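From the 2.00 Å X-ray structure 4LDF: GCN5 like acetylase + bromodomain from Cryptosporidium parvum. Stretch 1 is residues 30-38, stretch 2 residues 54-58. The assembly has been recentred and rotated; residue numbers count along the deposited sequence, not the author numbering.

Stretch 1 (30-38) NAWPFRKPV
Stretch 2 (54-58) TDIQT

The contact sets an irregular segment, residues 30-38, against the start of a helix whose first turn begins at Ile56. Register follows from the nearest CA pairs: Phe34 CA to Asp55 CA 5.4 Å, Arg35 CA to Ile56 CA 4.8 Å and Lys36 CA to Gln57 CA 5.5 Å, so both chains advance in the same sense. Stretch 1 turns at Ala31 to Phe34, where Phe34 N donates to Ala31 O at 2.9 Å; phi/psi then passes from -113/-6 at Phe34 and -65/-34 at Arg35 to an extended -135/169 at Lys36 and -64/155 at Pro37.

Backbone polarity anchors the pairing. Ile56 N donates to Phe34 O at 2.9 Å, nearly linear at 175°, whereas Gln57 N reaches Arg35 O at 3.1 Å but at 132°, a weak bond. These amides lie in the first helical turn, where no preceding turn supplies carbonyl acceptors.

Asp55, extended at -165/172, is the N-cap. Its p rotamer (chi1 57°, chi2 95°) brings the carboxylate back over the helix start: OD1 accepts from Thr58 N at 3.0 Å and OD2 from Thr58 OG1 at 2.7 Å, with Thr58 chi1 at -64° (m). The CB of Asp55 still points toward stretch 1, lying 3.5 Å from Phe34 O, and its OD1 is 3.6 Å from Pro37 CD, whose ring is C-gamma endo.

Ile56 is m,t (-62°, 162°), which carries CD1 to 3.9 Å from Phe34 CB and 4.5 Å from Ala31 CB. Phe34 (chi1 -49°, chi2 90°) offers this contact through CB while its ring leads away. Gln57, t,t with chi3 93°, points its CB toward stretch 1, placing OE1 4.0 Å from Pro37 CD and NE2 4.4 Å from Lys36 CB; Lys36 is unmodelled beyond CB. Arg35 (m,t,t, chi4 142°) points its CB away; its carbonyl accepts the weak bond from Gln57 N.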

# COMPACT_ATOMS: atom_id res chain seq x y z
N ASN A 30 3.33 8.54 9.11
CA ASN A 30 1.91 8.59 8.74
C ASN A 30 1.38 7.38 7.98
O ASN A 30 0.22 7.36 7.58
CB ASN A 30 1.58 9.91 8.02
CG ASN A 30 1.79 11.11 8.90
OD1 ASN A 30 1.73 11.02 10.13
ND2 ASN A 30 2.09 12.24 8.31
N ALA A 31 2.23 6.36 7.82
CA ALA A 31 1.87 5.11 7.16
C ALA A 31 1.18 4.14 8.10
O ALA A 31 0.64 3.12 7.66
CB ALA A 31 3.12 4.46 6.58
N TRP A 32 1.18 4.46 9.41
CA TRP A 32 0.58 3.62 10.43
C TRP A 32 -0.86 3.09 10.12
O TRP A 32 -1.06 1.90 10.36
CB TRP A 32 0.75 4.20 11.84
CG TRP A 32 -0.13 5.38 12.15
CD1 TRP A 32 0.21 6.70 12.06
CD2 TRP A 32 -1.51 5.33 12.55
NE1 TRP A 32 -0.88 7.48 12.40
CE2 TRP A 32 -1.95 6.67 12.67
CE3 TRP A 32 -2.40 4.29 12.88
CZ2 TRP A 32 -3.26 6.99 13.05
CZ3 TRP A 32 -3.70 4.61 13.22
CH2 TRP A 32 -4.12 5.94 13.32
N PRO A 33 -1.83 3.87 9.55
CA PRO A 33 -3.17 3.28 9.28
C PRO A 33 -3.19 2.28 8.13
O PRO A 33 -4.25 1.69 7.85
CB PRO A 33 -4.03 4.50 8.90
CG PRO A 33 -3.25 5.68 9.24
CD PRO A 33 -1.83 5.29 9.17
N PHE A 34 -2.04 2.10 7.43
CA PHE A 34 -1.96 1.23 6.25
C PHE A 34 -1.07 -0.00 6.48
O PHE A 34 -0.98 -0.85 5.60
CB PHE A 34 -1.44 2.04 5.03
CG PHE A 34 -2.14 3.36 4.78
CD1 PHE A 34 -1.69 4.53 5.37
CD2 PHE A 34 -3.24 3.43 3.93
CE1 PHE A 34 -2.38 5.74 5.19
CE2 PHE A 34 -3.89 4.65 3.69
CZ PHE A 34 -3.45 5.80 4.32
N ARG A 35 -0.38 -0.10 7.64
CA ARG A 35 0.55 -1.20 7.91
C ARG A 35 -0.10 -2.56 8.00
O ARG A 35 0.51 -3.54 7.58
CB ARG A 35 1.42 -0.94 9.15
CG ARG A 35 2.43 0.17 8.93
CD ARG A 35 3.26 0.44 10.14
NE ARG A 35 4.00 1.69 9.97
CZ ARG A 35 4.21 2.58 10.93
NH1 ARG A 35 4.85 3.70 10.66
NH2 ARG A 35 3.77 2.35 12.16
N LYS A 36 -1.34 -2.63 8.52
CA LYS A 36 -2.03 -3.90 8.69
C LYS A 36 -3.48 -3.81 8.22
O LYS A 36 -3.95 -2.69 8.06
CB LYS A 36 -1.98 -4.29 10.18
N PRO A 37 -4.25 -4.92 8.08
CA PRO A 37 -5.68 -4.78 7.72
C PRO A 37 -6.48 -4.04 8.80
O PRO A 37 -6.07 -4.01 9.96
CB PRO A 37 -6.17 -6.22 7.55
CG PRO A 37 -5.22 -7.04 8.35
CD PRO A 37 -3.89 -6.35 8.23
N VAL A 38 -7.60 -3.41 8.39
CA VAL A 38 -8.47 -2.66 9.31
C VAL A 38 -9.15 -3.62 10.28
O VAL A 38 -9.72 -4.63 9.83
CB VAL A 38 -9.49 -1.74 8.56
CG1 VAL A 38 -10.39 -0.97 9.54
CG2 VAL A 38 -8.79 -0.77 7.63
N THR A 54 -6.75 -4.06 0.88
CA THR A 54 -5.33 -4.36 0.84
C THR A 54 -4.65 -3.51 1.89
O THR A 54 -5.26 -2.58 2.42
CB THR A 54 -4.73 -4.30 -0.59
OG1 THR A 54 -3.43 -4.90 -0.54
CG2 THR A 54 -4.63 -2.88 -1.13
N ASP A 55 -3.38 -3.81 2.18
CA ASP A 55 -2.57 -3.13 3.19
C ASP A 55 -1.10 -3.49 2.95
O ASP A 55 -0.80 -4.35 2.12
CB ASP A 55 -3.00 -3.57 4.61
CG ASP A 55 -2.90 -5.07 4.80
OD1 ASP A 55 -1.87 -5.53 5.32
OD2 ASP A 55 -3.85 -5.79 4.41
N ILE A 56 -0.19 -2.82 3.68
CA ILE A 56 1.26 -3.03 3.52
C ILE A 56 1.73 -4.45 3.84
O ILE A 56 2.56 -4.98 3.11
CB ILE A 56 2.09 -1.91 4.20
CG1 ILE A 56 1.77 -0.54 3.54
CG2 ILE A 56 3.63 -2.22 4.15
CD1 ILE A 56 2.15 0.72 4.36
N GLN A 57 1.17 -5.07 4.91
CA GLN A 57 1.54 -6.42 5.35
C GLN A 57 1.14 -7.44 4.28
O GLN A 57 1.93 -8.34 3.97
CB GLN A 57 0.89 -6.70 6.73
CG GLN A 57 1.17 -8.07 7.35
CD GLN A 57 0.31 -8.26 8.58
OE1 GLN A 57 -0.79 -8.82 8.53
NE2 GLN A 57 0.77 -7.75 9.71
N THR A 58 -0.06 -7.27 3.67
CA THR A 58 -0.58 -8.13 2.60
C THR A 58 0.35 -8.03 1.38
O THR A 58 0.78 -9.06 0.86
CB THR A 58 -2.05 -7.76 2.28
OG1 THR A 58 -2.86 -8.04 3.42
CG2 THR A 58 -2.60 -8.50 1.06
O HOH W 1 -7.17 -2.30 5.27